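Putative antibiotic biosynthesis monooxygenase (Bordetella bronchiseptica, PDB 3GZ7) is probably a monooxygenase of antibiotic biosynthesis, built as a dimeric alpha-beta barrel, with its substrate not established. Local coordinates at residues A35-G40 and E100-P105; A42-L47 and R95-E100; D79-D84 and P106-E111. One frame throughout, in Å; residues are numbered along the deposited sequence.

Contact 1: residues A35-G40 and E100-P105; sequences ADFEAG and ECFAEP
D36 O accepts from G40 N (2.9 Å) within helix 34-49, and D36 and F37 are the residues of this turn that face the loop 100-105. What crosses to the loop is packing rather than polar bonding. C101 turns its thiol into the helix surface, with SG 3.9 Å from F37 CA and 4.2 Å from D36 CB. The thiol therefore lies against the helix backbone, while C101 CB lies 4.0 Å from F37 CD1 and takes up the near rim of the aromatic ring, approached obliquely. With CG anti to the backbone N (chi1 174°), the F37 ring reaches away from its own helix and past C101 to F102. There F37 CE1 comes to 3.7 Å from F102 CE1, close to the plane of the F102 ring and at its edge, whereas F102 meets the F37 ring obliquely. The carboxylate of D36 points its charge elsewhere, into a salt bridge with R33. F37 is further enclosed by I27, V98 and, edge-to-face, Y69; F102 touches R95 and lies near a bound citrate, probably from the crystallisation liquor. The contact thus closes one end of the hydrophobic layer between helix 34-49, helix 89-98 and the antiparallel sheet, where the chain leaves helix 89-98 and heads for strand 107-113.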
ATOM      1  N   ALA A  35     -15.647 -10.414  -8.155  1.00 26.82           N
ATOM      2  CA  ALA A  35     -16.224 -11.313  -7.157  1.00 26.99           C
ATOM      3  C   ALA A  35     -15.508 -12.657  -7.160  1.00 26.50           C
ATOM      4  O   ALA A  35     -15.256 -13.257  -6.112  1.00 28.99           O
ATOM      5  CB  ALA A  35     -17.763 -11.512  -7.412  1.00 25.43           C
ATOM      6  N   ASP A  36     -15.189 -13.126  -8.356  1.00 28.57           N
ATOM      7  CA  ASP A  36     -14.464 -14.368  -8.548  1.00 27.71           C
ATOM      8  C   ASP A  36     -13.095 -14.230  -7.905  1.00 25.52           C
ATOM      9  O   ASP A  36     -12.563 -15.193  -7.337  1.00 21.92           O
ATOM     10  CB  ASP A  36     -14.270 -14.673 -10.053  1.00 29.00           C
ATOM     11  CG  ASP A  36     -15.515 -15.260 -10.729  1.00 38.88           C
ATOM     12  OD1 ASP A  36     -16.407 -15.771 -10.021  1.00 38.09           O
ATOM     13  OD2 ASP A  36     -15.588 -15.218 -11.987  1.00 41.82           O
ATOM     14  N   PHE A  37     -12.524 -13.030  -8.012  1.00 23.98           N
ATOM     15  CA  PHE A  37     -11.154 -12.813  -7.556  1.00 23.64           C
ATOM     16  C   PHE A  37     -11.149 -12.815  -6.052  1.00 20.99           C
ATOM     17  O   PHE A  37     -10.422 -13.574  -5.420  1.00 21.19           O
ATOM     18  CB  PHE A  37     -10.554 -11.495  -8.104  1.00 22.81           C
ATOM     19  CG  PHE A  37      -9.181 -11.182  -7.535  1.00 21.08           C
ATOM     20  CD1 PHE A  37      -8.112 -12.028  -7.769  1.00 17.12           C
ATOM     21  CD2 PHE A  37      -8.982 -10.063  -6.737  1.00 19.93           C
ATOM     22  CE1 PHE A  37      -6.852 -11.757  -7.227  1.00 17.11           C
ATOM     23  CE2 PHE A  37      -7.736  -9.785  -6.187  1.00 14.23           C
ATOM     24  CZ  PHE A  37      -6.674 -10.631  -6.441  1.00 18.62           C
ATOM     25  N   GLU A  38     -11.989 -11.957  -5.481  1.00 22.19           N
ATOM     26  CA  GLU A  38     -12.168 -11.919  -4.032  1.00 19.54           C
ATOM     27  C   GLU A  38     -12.398 -13.305  -3.469  1.00 17.69           C
ATOM     28  O   GLU A  38     -11.696 -13.664  -2.549  1.00 19.93           O
ATOM     29  CB  GLU A  38     -13.294 -10.995  -3.633  1.00 17.89           C
ATOM     30  CG  GLU A  38     -12.937  -9.542  -3.810  1.00 19.63           C
ATOM     31  CD  GLU A  38     -14.074  -8.596  -3.555  1.00 21.41           C
ATOM     32  OE1 GLU A  38     -15.118  -9.021  -2.996  1.00 29.19           O
ATOM     33  OE2 GLU A  38     -13.879  -7.400  -3.871  1.00 24.42           O
ATOM     34  N   ALA A  39     -13.348 -14.067  -4.028  1.00 17.65           N
ATOM     35  CA  ALA A  39     -13.588 -15.488  -3.615  1.00 20.52           C
ATOM     36  C   ALA A  39     -12.315 -16.327  -3.662  1.00 20.16           C
ATOM     37  O   ALA A  39     -11.968 -17.048  -2.700  1.00 22.80           O
ATOM     38  CB  ALA A  39     -14.723 -16.154  -4.489  1.00 16.76           C
ATOM     39  N   GLY A  40     -11.583 -16.196  -4.765  1.00 20.58           N
ATOM     40  CA  GLY A  40     -10.287 -16.875  -4.928  1.00 18.36           C
ATOM     41  C   GLY A  40      -9.219 -16.502  -3.940  1.00 18.91           C
ATOM     42  O   GLY A  40      -8.552 -17.360  -3.438  1.00 17.49           O
ATOM     43  N   GLU A 100      -6.480 -16.768 -13.578  1.00 23.14           N
ATOM     44  CA  GLU A 100      -7.423 -16.510 -14.689  1.00 21.59           C
ATOM     45  C   GLU A 100      -8.180 -15.176 -14.534  1.00 22.64           C
ATOM     46  O   GLU A 100      -8.813 -14.683 -15.474  1.00 23.32           O
ATOM     47  CB  GLU A 100      -8.434 -17.691 -14.839  1.00 18.97           C
ATOM     48  N   CYS A 101      -8.157 -14.635 -13.319  1.00 24.18           N
ATOM     49  CA  CYS A 101      -8.769 -13.367 -12.999  1.00 22.97           C
ATOM     50  C   CYS A 101      -7.956 -12.195 -13.436  1.00 20.42           C
ATOM     51  O   CYS A 101      -8.518 -11.141 -13.628  1.00 15.24           O
ATOM     52  CB  CYS A 101      -9.008 -13.235 -11.494  1.00 24.07           C
ATOM     53  SG  CYS A 101     -10.131 -14.506 -10.893  1.00 34.84           S
ATOM     54  N   PHE A 102      -6.637 -12.361 -13.565  1.00 19.62           N
ATOM     55  CA  PHE A 102      -5.736 -11.242 -13.855  1.00 19.17           C
ATOM     56  C   PHE A 102      -5.905 -10.712 -15.269  1.00 18.21           C
ATOM     57  O   PHE A 102      -6.060 -11.470 -16.178  1.00 16.16           O
ATOM     58  CB  PHE A 102      -4.284 -11.673 -13.663  1.00 21.56           C
ATOM     59  CG  PHE A 102      -3.916 -12.038 -12.227  1.00 21.80           C
ATOM     60  CD1 PHE A 102      -4.654 -11.595 -11.155  1.00 24.99           C
ATOM     61  CD2 PHE A 102      -2.782 -12.781 -11.975  1.00 27.10           C
ATOM     62  CE1 PHE A 102      -4.280 -11.924  -9.845  1.00 28.30           C
ATOM     63  CE2 PHE A 102      -2.419 -13.112 -10.677  1.00 24.35           C
ATOM     64  CZ  PHE A 102      -3.162 -12.671  -9.621  1.00 24.35           C
ATOM     65  N   ALA A 103      -5.824  -9.393 -15.449  1.00 19.38           N
ATOM     66  CA  ALA A 103      -5.839  -8.768 -16.789  1.00 16.33           C
ATOM     67  C   ALA A 103      -4.407  -8.767 -17.327  1.00 20.34           C
ATOM     68  O   ALA A 103      -4.190  -8.934 -18.536  1.00 18.39           O
ATOM     69  CB  ALA A 103      -6.401  -7.380 -16.727  1.00 10.70           C
ATOM     70  N   GLU A 104      -3.434  -8.658 -16.404  1.00 21.42           N
ATOM     71  CA  GLU A 104      -2.000  -8.782 -16.685  1.00 19.19           C
ATOM     72  C   GLU A 104      -1.247  -9.200 -15.378  1.00 21.86           C
ATOM     73  O   GLU A 104      -1.853  -9.240 -14.302  1.00 17.80           O
ATOM     74  CB  GLU A 104      -1.476  -7.442 -17.161  1.00 20.52           C
ATOM     75  CG  GLU A 104      -1.616  -6.388 -16.094  1.00 17.27           C
ATOM     76  CD  GLU A 104      -0.839  -5.128 -16.352  1.00 23.03           C
ATOM     77  OE1 GLU A 104      -0.257  -5.003 -17.443  1.00 23.29           O
ATOM     78  OE2 GLU A 104      -0.816  -4.273 -15.421  1.00 31.49           O
ATOM     79  N   PRO A 105       0.054  -9.541 -15.470  1.00 22.84           N
ATOM     80  CA  PRO A 105       0.776  -9.912 -14.237  1.00 22.74           C
ATOM     81  C   PRO A 105       0.824  -8.740 -13.280  1.00 21.62           C
ATOM     82  O   PRO A 105       1.012  -7.577 -13.710  1.00 21.30           O
ATOM     83  CB  PRO A 105       2.200 -10.297 -14.725  1.00 23.34           C
ATOM     84  CG  PRO A 105       1.992 -10.726 -16.172  1.00 25.29           C
ATOM     85  CD  PRO A 105       0.911  -9.706 -16.658  1.00 26.46           C
TER

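Contact 2: residues A42-L47 and R95-E100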
ATOM      1  N   ALA A  42      -9.852 -15.293  -0.935  1.00 17.56           N
ATOM      2  CA  ALA A  42     -10.359 -15.713   0.385  1.00 18.30           C
ATOM      3  C   ALA A  42     -10.009 -17.179   0.647  1.00 19.99           C
ATOM      4  O   ALA A  42      -9.529 -17.556   1.703  1.00 19.73           O
ATOM      5  CB  ALA A  42     -11.878 -15.469   0.492  1.00 14.60           C
ATOM      6  N   GLN A  43     -10.167 -17.974  -0.393  1.00 23.10           N
ATOM      7  CA  GLN A  43      -9.853 -19.390  -0.386  1.00 22.52           C
ATOM      8  C   GLN A  43      -8.370 -19.720  -0.391  1.00 20.67           C
ATOM      9  O   GLN A  43      -7.958 -20.760   0.088  1.00 20.74           O
ATOM     10  CB  GLN A  43     -10.503 -20.010  -1.619  1.00 22.05           C
ATOM     11  CG  GLN A  43     -10.484 -21.470  -1.546  1.00 31.99           C
ATOM     12  CD  GLN A  43     -10.988 -22.123  -2.771  1.00 37.69           C
ATOM     13  OE1 GLN A  43     -11.725 -21.520  -3.592  1.00 39.95           O
ATOM     14  NE2 GLN A  43     -10.566 -23.380  -2.941  1.00 36.60           N
ATOM     15  N   ALA A  44      -7.585 -18.832  -0.964  1.00 22.51           N
ATOM     16  CA  ALA A  44      -6.159 -19.034  -1.160  1.00 21.85           C
ATOM     17  C   ALA A  44      -5.356 -18.525   0.033  1.00 25.71           C
ATOM     18  O   ALA A  44      -4.213 -18.905   0.214  1.00 26.07           O
ATOM     19  CB  ALA A  44      -5.730 -18.340  -2.450  1.00 20.62           C
ATOM     20  N   ARG A  45      -5.969 -17.666   0.849  1.00 28.20           N
ATOM     21  CA  ARG A  45      -5.322 -17.036   2.002  1.00 27.57           C
ATOM     22  C   ARG A  45      -4.492 -17.946   2.909  1.00 26.44           C
ATOM     23  O   ARG A  45      -3.374 -17.549   3.249  1.00 25.84           O
ATOM     24  CB  ARG A  45      -6.336 -16.234   2.845  1.00 29.67           C
ATOM     25  CG  ARG A  45      -6.285 -14.753   2.520  1.00 36.76           C
ATOM     26  CD  ARG A  45      -7.081 -13.866   3.439  1.00 32.71           C
ATOM     27  NE  ARG A  45      -6.394 -13.482   4.663  1.00 33.78           N
ATOM     28  CZ  ARG A  45      -6.607 -14.008   5.880  1.00 41.38           C
ATOM     29  NH1 ARG A  45      -7.470 -15.001   6.082  1.00 38.48           N
ATOM     30  NH2 ARG A  45      -5.936 -13.529   6.916  1.00 32.13           N
ATOM     31  N   PRO A  46      -5.020 -19.135   3.306  1.00 24.50           N
ATOM     32  CA  PRO A  46      -4.283 -20.192   4.041  1.00 23.55           C
ATOM     33  C   PRO A  46      -2.990 -20.738   3.393  1.00 24.63           C
ATOM     34  O   PRO A  46      -2.077 -21.158   4.111  1.00 28.63           O
ATOM     35  CB  PRO A  46      -5.315 -21.315   4.166  1.00 23.51           C
ATOM     36  CG  PRO A  46      -6.612 -20.631   4.090  1.00 27.26           C
ATOM     37  CD  PRO A  46      -6.423 -19.532   3.090  1.00 24.00           C
ATOM     38  N   LEU A  47      -2.921 -20.749   2.063  1.00 24.58           N
ATOM     39  CA  LEU A  47      -1.666 -20.990   1.331  1.00 23.29           C
ATOM     40  C   LEU A  47      -0.572 -20.058   1.746  1.00 25.51           C
ATOM     41  O   LEU A  47       0.584 -20.478   1.925  1.00 30.17           O
ATOM     42  CB  LEU A  47      -1.856 -20.844  -0.204  1.00 23.80           C
ATOM     43  CG  LEU A  47      -2.762 -21.875  -0.881  1.00 23.71           C
ATOM     44  CD1 LEU A  47      -2.992 -21.634  -2.414  1.00 21.39           C
ATOM     45  CD2 LEU A  47      -2.226 -23.266  -0.587  1.00 27.11           C
ATOM     46  N   ARG A  95      -1.785 -19.603  -8.210  1.00 20.90           N
ATOM     47  CA  ARG A  95      -1.998 -19.223  -9.605  1.00 24.52           C
ATOM     48  C   ARG A  95      -3.130 -19.989 -10.256  1.00 27.03           C
ATOM     49  O   ARG A  95      -3.860 -19.417 -11.038  1.00 27.85           O
ATOM     50  CB  ARG A  95      -0.696 -19.342 -10.406  1.00 25.33           C
ATOM     51  CG  ARG A  95       0.234 -18.136 -10.190  1.00 27.57           C
ATOM     52  CD  ARG A  95      -0.554 -16.891 -10.622  1.00 39.25           C
ATOM     53  NE  ARG A  95       0.230 -15.736 -11.029  1.00 37.36           N
ATOM     54  CZ  ARG A  95       0.822 -15.572 -12.209  1.00 45.43           C
ATOM     55  NH1 ARG A  95       0.773 -16.514 -13.156  1.00 35.83           N
ATOM     56  NH2 ARG A  95       1.492 -14.428 -12.425  1.00 45.52           N
ATOM     57  N   LYS A  96      -3.304 -21.253  -9.894  1.00 26.10           N
ATOM     58  CA  LYS A  96      -4.508 -22.003 -10.277  1.00 31.76           C
ATOM     59  C   LYS A  96      -5.822 -21.436  -9.726  1.00 29.09           C
ATOM     60  O   LYS A  96      -6.836 -21.463 -10.405  1.00 25.87           O
ATOM     61  CB  LYS A  96      -4.363 -23.484  -9.881  1.00 33.09           C
ATOM     62  CG  LYS A  96      -3.341 -24.217 -10.776  1.00 40.87           C
ATOM     63  CD  LYS A  96      -2.822 -25.540 -10.173  1.00 39.71           C
ATOM     64  CE  LYS A  96      -1.653 -26.085 -10.995  1.00 44.93           C
ATOM     65  NZ  LYS A  96      -1.407 -27.494 -10.618  1.00 48.47           N
ATOM     66  N   LEU A  97      -5.797 -20.916  -8.500  1.00 28.87           N
ATOM     67  CA  LEU A  97      -6.974 -20.309  -7.886  1.00 27.80           C
ATOM     68  C   LEU A  97      -7.330 -18.894  -8.434  1.00 27.97           C
ATOM     69  O   LEU A  97      -8.498 -18.591  -8.561  1.00 23.94           O
ATOM     70  CB  LEU A  97      -6.834 -20.250  -6.357  1.00 26.55           C
ATOM     71  CG  LEU A  97      -7.120 -21.514  -5.570  1.00 32.66           C
ATOM     72  CD1 LEU A  97      -6.364 -21.547  -4.229  1.00 34.96           C
ATOM     73  CD2 LEU A  97      -8.617 -21.637  -5.311  1.00 37.24           C
ATOM     74  N   VAL A  98      -6.357 -18.025  -8.716  1.00 26.83           N
ATOM     75  CA  VAL A  98      -6.678 -16.643  -9.102  1.00 25.27           C
ATOM     76  C   VAL A  98      -6.092 -16.123 -10.413  1.00 24.02           C
ATOM     77  O   VAL A  98      -6.563 -15.092 -10.943  1.00 21.87           O
ATOM     78  CB  VAL A  98      -6.286 -15.655  -8.025  1.00 23.52           C
ATOM     79  CG1 VAL A  98      -7.025 -15.976  -6.773  1.00 27.13           C
ATOM     80  CG2 VAL A  98      -4.787 -15.653  -7.836  1.00 17.35           C
ATOM     81  N   GLY A  99      -5.099 -16.814 -10.943  1.00 22.44           N
ATOM     82  CA  GLY A  99      -4.467 -16.429 -12.215  1.00 22.36           C
ATOM     83  C   GLY A  99      -5.370 -16.042 -13.371  1.00 22.54           C
ATOM     84  O   GLY A  99      -5.074 -15.080 -14.054  1.00 21.58           O
ATOM     85  N   GLU A 100      -6.480 -16.768 -13.578  1.00 23.14           N
ATOM     86  CA  GLU A 100      -7.423 -16.510 -14.689  1.00 21.59           C
ATOM     87  C   GLU A 100      -8.180 -15.176 -14.534  1.00 22.64           C
ATOM     88  O   GLU A 100      -8.813 -14.683 -15.474  1.00 23.32           O
ATOM     89  CB  GLU A 100      -8.434 -17.691 -14.839  1.00 18.97           C
TER
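L97 has the most surface buried here, and its two methyl groups are divided between three residues of segment 42-47. CD1 goes to the apolar side, 3.7 Å from A44 CB and 3.8 Å from L47 CD1, so that it rests on two residues spaced three apart along the facing helix. CD2 goes to Q43, where it lies 3.5 Å from CD and at almost the same distance from both OE1 and NE2. The methyl sits over the flat face of the amide, nearly along its normal. Q43 can offer this face because its chain is extended, with CG anti to the backbone N (chi1 -168°), which carries the amide across the line of the L97 side chain at about a right angle. A44, whose side chain is a single methyl, is where the backbones come nearest, A44 CA lying 6.9 Å from L97 CA. The two helices, 34-49 and 89-98, lie side by side on one face of the four-stranded antiparallel sheet, the alpha-beta layering of the dimeric alpha-beta barrel fold. Within segment 42-47 the helix is kinked at P46, whose ring nitrogen has no hydrogen to give, and L47 N makes a weak bond to A44 O instead of the usual link a residue further back. L47 still directs its side chain to the neighbouring helix, crossing L97 obliquely and touching D90 and E93 as well. A44 is also packed against W94. Two residues before L97 on helix 89-98, the side chain of R95 donates from NE to a bound citrate.

Contact 3: residues D79-D84 and P106-E111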
ATOM      1  N   ASP A  79      13.390 -12.712   0.856  1.00 13.05           N
ATOM      2  CA  ASP A  79      13.632 -14.084   0.308  1.00 13.96           C
ATOM      3  C   ASP A  79      12.539 -15.067   0.709  1.00 15.98           C
ATOM      4  O   ASP A  79      12.260 -16.006  -0.032  1.00 16.86           O
ATOM      5  CB  ASP A  79      14.952 -14.690   0.716  1.00 17.44           C
ATOM      6  CG  ASP A  79      16.142 -14.023   0.079  1.00 18.19           C
ATOM      7  OD1 ASP A  79      16.073 -13.407  -1.008  1.00 21.51           O
ATOM      8  OD2 ASP A  79      17.186 -14.151   0.712  1.00 28.87           O
ATOM      9  N   ASN A  80      11.920 -14.885   1.873  1.00 14.37           N
ATOM     10  CA  ASN A  80      10.792 -15.766   2.254  1.00 13.11           C
ATOM     11  C   ASN A  80       9.725 -15.717   1.184  1.00 13.74           C
ATOM     12  O   ASN A  80       9.099 -16.727   0.864  1.00 12.11           O
ATOM     13  CB  ASN A  80      10.173 -15.357   3.584  1.00 13.19           C
ATOM     14  CG  ASN A  80      10.997 -15.785   4.789  1.00 20.69           C
ATOM     15  OD1 ASN A  80      10.896 -15.165   5.876  1.00 11.92           O
ATOM     16  ND2 ASN A  80      11.789 -16.853   4.628  1.00 13.19           N
ATOM     17  N   HIS A  81       9.537 -14.534   0.602  1.00 13.98           N
ATOM     18  CA  HIS A  81       8.657 -14.400  -0.554  1.00 11.50           C
ATOM     19  C   HIS A  81       9.242 -14.834  -1.902  1.00 10.15           C
ATOM     20  O   HIS A  81       8.681 -15.677  -2.601  1.00  5.75           O
ATOM     21  CB  HIS A  81       8.162 -12.950  -0.667  1.00 15.58           C
ATOM     22  CG  HIS A  81       7.293 -12.729  -1.853  1.00 13.54           C
ATOM     23  ND1 HIS A  81       7.349 -11.583  -2.591  1.00  6.05           N
ATOM     24  CD2 HIS A  81       6.429 -13.546  -2.483  1.00 12.55           C
ATOM     25  CE1 HIS A  81       6.518 -11.681  -3.612  1.00 14.35           C
ATOM     26  NE2 HIS A  81       5.963 -12.872  -3.583  1.00  8.49           N
HETATM   27  N   MSE A  82      10.352 -14.222  -2.288  1.00 12.37           N
HETATM   28  CA  MSE A  82      10.810 -14.280  -3.677  1.00 11.65           C
HETATM   29  C   MSE A  82      11.535 -15.567  -4.028  1.00 12.93           C
HETATM   30  O   MSE A  82      11.538 -15.978  -5.184  1.00 14.05           O
HETATM   31  CB  MSE A  82      11.681 -13.064  -3.977  1.00 12.96           C
HETATM   32  CG  MSE A  82      10.858 -11.713  -3.923  1.00  9.57           C
HETATM   33 SE   MSE A  82       9.696 -11.518  -5.446  0.75  2.00          SE
HETATM   34  CE  MSE A  82      11.057 -11.207  -6.734  1.00  3.88           C
ATOM     35  N   VAL A  83      12.115 -16.209  -3.017  1.00 11.34           N
ATOM     36  CA  VAL A  83      12.746 -17.502  -3.151  1.00  9.32           C
ATOM     37  C   VAL A  83      11.798 -18.576  -2.636  1.00 11.76           C
ATOM     38  O   VAL A  83      11.295 -19.402  -3.420  1.00  9.66           O
ATOM     39  CB  VAL A  83      14.168 -17.519  -2.422  1.00 10.27           C
ATOM     40  CG1 VAL A  83      14.828 -18.912  -2.377  1.00  7.12           C
ATOM     41  CG2 VAL A  83      15.129 -16.515  -3.066  1.00  4.03           C
ATOM     42  N   ASP A  84      11.508 -18.553  -1.327  1.00 14.26           N
ATOM     43  CA  ASP A  84      10.765 -19.671  -0.685  1.00 13.54           C
ATOM     44  C   ASP A  84       9.320 -19.836  -1.213  1.00 13.31           C
ATOM     45  O   ASP A  84       8.943 -20.932  -1.664  1.00 13.53           O
ATOM     46  CB  ASP A  84      10.818 -19.594   0.879  1.00 11.77           C
ATOM     47  CG  ASP A  84      12.241 -19.500   1.405  1.00 12.29           C
ATOM     48  OD1 ASP A  84      13.108 -20.125   0.775  1.00 16.41           O
ATOM     49  OD2 ASP A  84      12.523 -18.772   2.398  1.00 14.58           O
ATOM     50  N   PRO A 106       0.571  -9.011 -11.996  1.00 17.06           N
ATOM     51  CA  PRO A 106       0.622  -7.961 -10.983  1.00 15.30           C
ATOM     52  C   PRO A 106       1.984  -7.299 -10.927  1.00 13.80           C
ATOM     53  O   PRO A 106       2.979  -7.936 -11.217  1.00 18.60           O
ATOM     54  CB  PRO A 106       0.314  -8.735  -9.681  1.00 16.19           C
ATOM     55  CG  PRO A 106      -0.555  -9.830 -10.131  1.00 17.21           C
ATOM     56  CD  PRO A 106       0.082 -10.276 -11.430  1.00 14.75           C
ATOM     57  N   GLN A 107       2.013  -6.017 -10.592  1.00 17.41           N
ATOM     58  CA  GLN A 107       3.237  -5.303 -10.320  1.00 19.77           C
ATOM     59  C   GLN A 107       3.519  -5.491  -8.843  1.00 15.53           C
ATOM     60  O   GLN A 107       2.738  -5.066  -7.997  1.00 14.85           O
ATOM     61  CB  GLN A 107       3.110  -3.810 -10.719  1.00 21.29           C
ATOM     62  CG  GLN A 107       2.479  -3.597 -12.150  1.00 29.51           C
ATOM     63  CD  GLN A 107       2.865  -2.274 -12.817  1.00 29.27           C
ATOM     64  N   VAL A 108       4.655  -6.110  -8.532  1.00 17.27           N
ATOM     65  CA  VAL A 108       4.993  -6.510  -7.152  1.00 15.08           C
ATOM     66  C   VAL A 108       6.249  -5.760  -6.713  1.00 14.90           C
ATOM     67  O   VAL A 108       7.231  -5.769  -7.428  1.00 18.50           O
ATOM     68  CB  VAL A 108       5.220  -8.087  -7.083  1.00 14.15           C
ATOM     69  CG1 VAL A 108       5.732  -8.547  -5.669  1.00 11.25           C
ATOM     70  CG2 VAL A 108       3.989  -8.831  -7.546  1.00 12.20           C
ATOM     71  N   HIS A 109       6.222  -5.112  -5.547  1.00 15.64           N
ATOM     72  CA  HIS A 109       7.433  -4.614  -4.891  1.00 12.93           C
ATOM     73  C   HIS A 109       7.369  -4.917  -3.391  1.00 12.58           C
ATOM     74  O   HIS A 109       6.389  -5.446  -2.889  1.00  7.82           O
ATOM     75  CB  HIS A 109       7.672  -3.110  -5.171  1.00 17.23           C
ATOM     76  CG  HIS A 109       6.756  -2.181  -4.419  1.00 16.22           C
ATOM     77  ND1 HIS A 109       5.469  -1.916  -4.822  1.00 13.81           N
ATOM     78  CD2 HIS A 109       6.965  -1.436  -3.307  1.00 16.43           C
ATOM     79  CE1 HIS A 109       4.909  -1.076  -3.967  1.00 15.10           C
ATOM     80  NE2 HIS A 109       5.798  -0.776  -3.033  1.00 12.48           N
ATOM     81  N   HIS A 110       8.430  -4.586  -2.670  1.00 13.65           N
ATOM     82  CA  HIS A 110       8.472  -4.833  -1.243  1.00 11.58           C
ATOM     83  C   HIS A 110       8.751  -3.532  -0.495  1.00 11.72           C
ATOM     84  O   HIS A 110       9.407  -2.634  -1.024  1.00 10.30           O
ATOM     85  CB  HIS A 110       9.517  -5.917  -0.963  1.00 11.74           C
ATOM     86  CG  HIS A 110       9.276  -7.178  -1.725  1.00 10.01           C
ATOM     87  ND1 HIS A 110       9.688  -7.363  -3.035  1.00  7.61           N
ATOM     88  CD2 HIS A 110       8.628  -8.307  -1.369  1.00  2.00           C
ATOM     89  CE1 HIS A 110       9.278  -8.546  -3.451  1.00 13.59           C
ATOM     90  NE2 HIS A 110       8.633  -9.139  -2.462  1.00  7.59           N
ATOM     91  N   GLU A 111       8.197  -3.405   0.706  1.00 12.89           N
ATOM     92  CA  GLU A 111       8.375  -2.188   1.522  1.00 16.32           C
ATOM     93  C   GLU A 111       8.779  -2.474   2.962  1.00 16.37           C
ATOM     94  O   GLU A 111       8.611  -3.570   3.455  1.00 13.97           O
ATOM     95  CB  GLU A 111       7.090  -1.357   1.542  1.00 16.14           C
ATOM     96  CG  GLU A 111       6.745  -0.752   0.187  1.00 18.04           C
ATOM     97  CD  GLU A 111       5.446   0.057   0.160  1.00 21.39           C
ATOM     98  OE1 GLU A 111       4.712   0.121   1.194  1.00 20.88           O
ATOM     99  OE2 GLU A 111       5.147   0.607  -0.933  1.00 19.09           O
TER
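Helix 79-84 passes strand 107-111 with axes 10.8 Å apart at their closest and directions at 143°; the nearest alpha carbons, H81 CA and H110 CA, stand 9.6 Å apart, and the side chains must span the gap. They do so through one hydrogen bond, H81 ND1 to H110 NE2 at 2.8 Å and not far from straight, in which either nitrogen could be the donor. The rings meet rim to rim, their planes inclined at 52°, and each nitrogen lies near the plane of the other ring. H81 CG is anti to the backbone N (chi1 178°), which throws the imidazole off the helix toward the strand. Beside the bond, V108 CG1 touches the H81 edge at CE1, 3.8 Å away, coming from the opposite direction. Selenomethionine M82 is bent at chi2 and chi3: its CG approaches H110 CE1 obliquely at 3.6 Å, while its SE lies at the edge of that ring. The second nitrogen of each imidazole is also engaged: H110 ND1 bonds to E64 of the second subunit, and H81 NE2 to a bound citrate. These outer bonds would fix the ring rotations, and H81 is further stacked on W75. The histidine pair thus links the dimer interface to a pocket beside the sheet that holds a citrate, probably from the crystallisation liquor. A ligand-holding pocket between helices and sheet, in a barrel completed across two subunits, is consistent with the putative active site of this monooxygenase family.

Overall arrangement
Contacts 1 and 2 belong together: both use helix 34-49, they share E100, and they touch where F37 and G40 meet V98, so their packing is continuous, through V98 and also where F102 meets R95. Contact 1 is buried and contact 2 partly buried, running outward to the exposed amide of Q43. Contact 3 lies on the opposite side of the chain's centre, about 19 Å from contact 1 and 16 Å from contact 2, centre to centre, and is partly buried. Contacts 1 and 2 are made mainly by methyl, thiol and phenyl groups, contact 3 by a histidine pair with H110 bonded to E64 of the second subunit. Contacts 1 and 3 nevertheless adjoin in sequence, at P105 and P106.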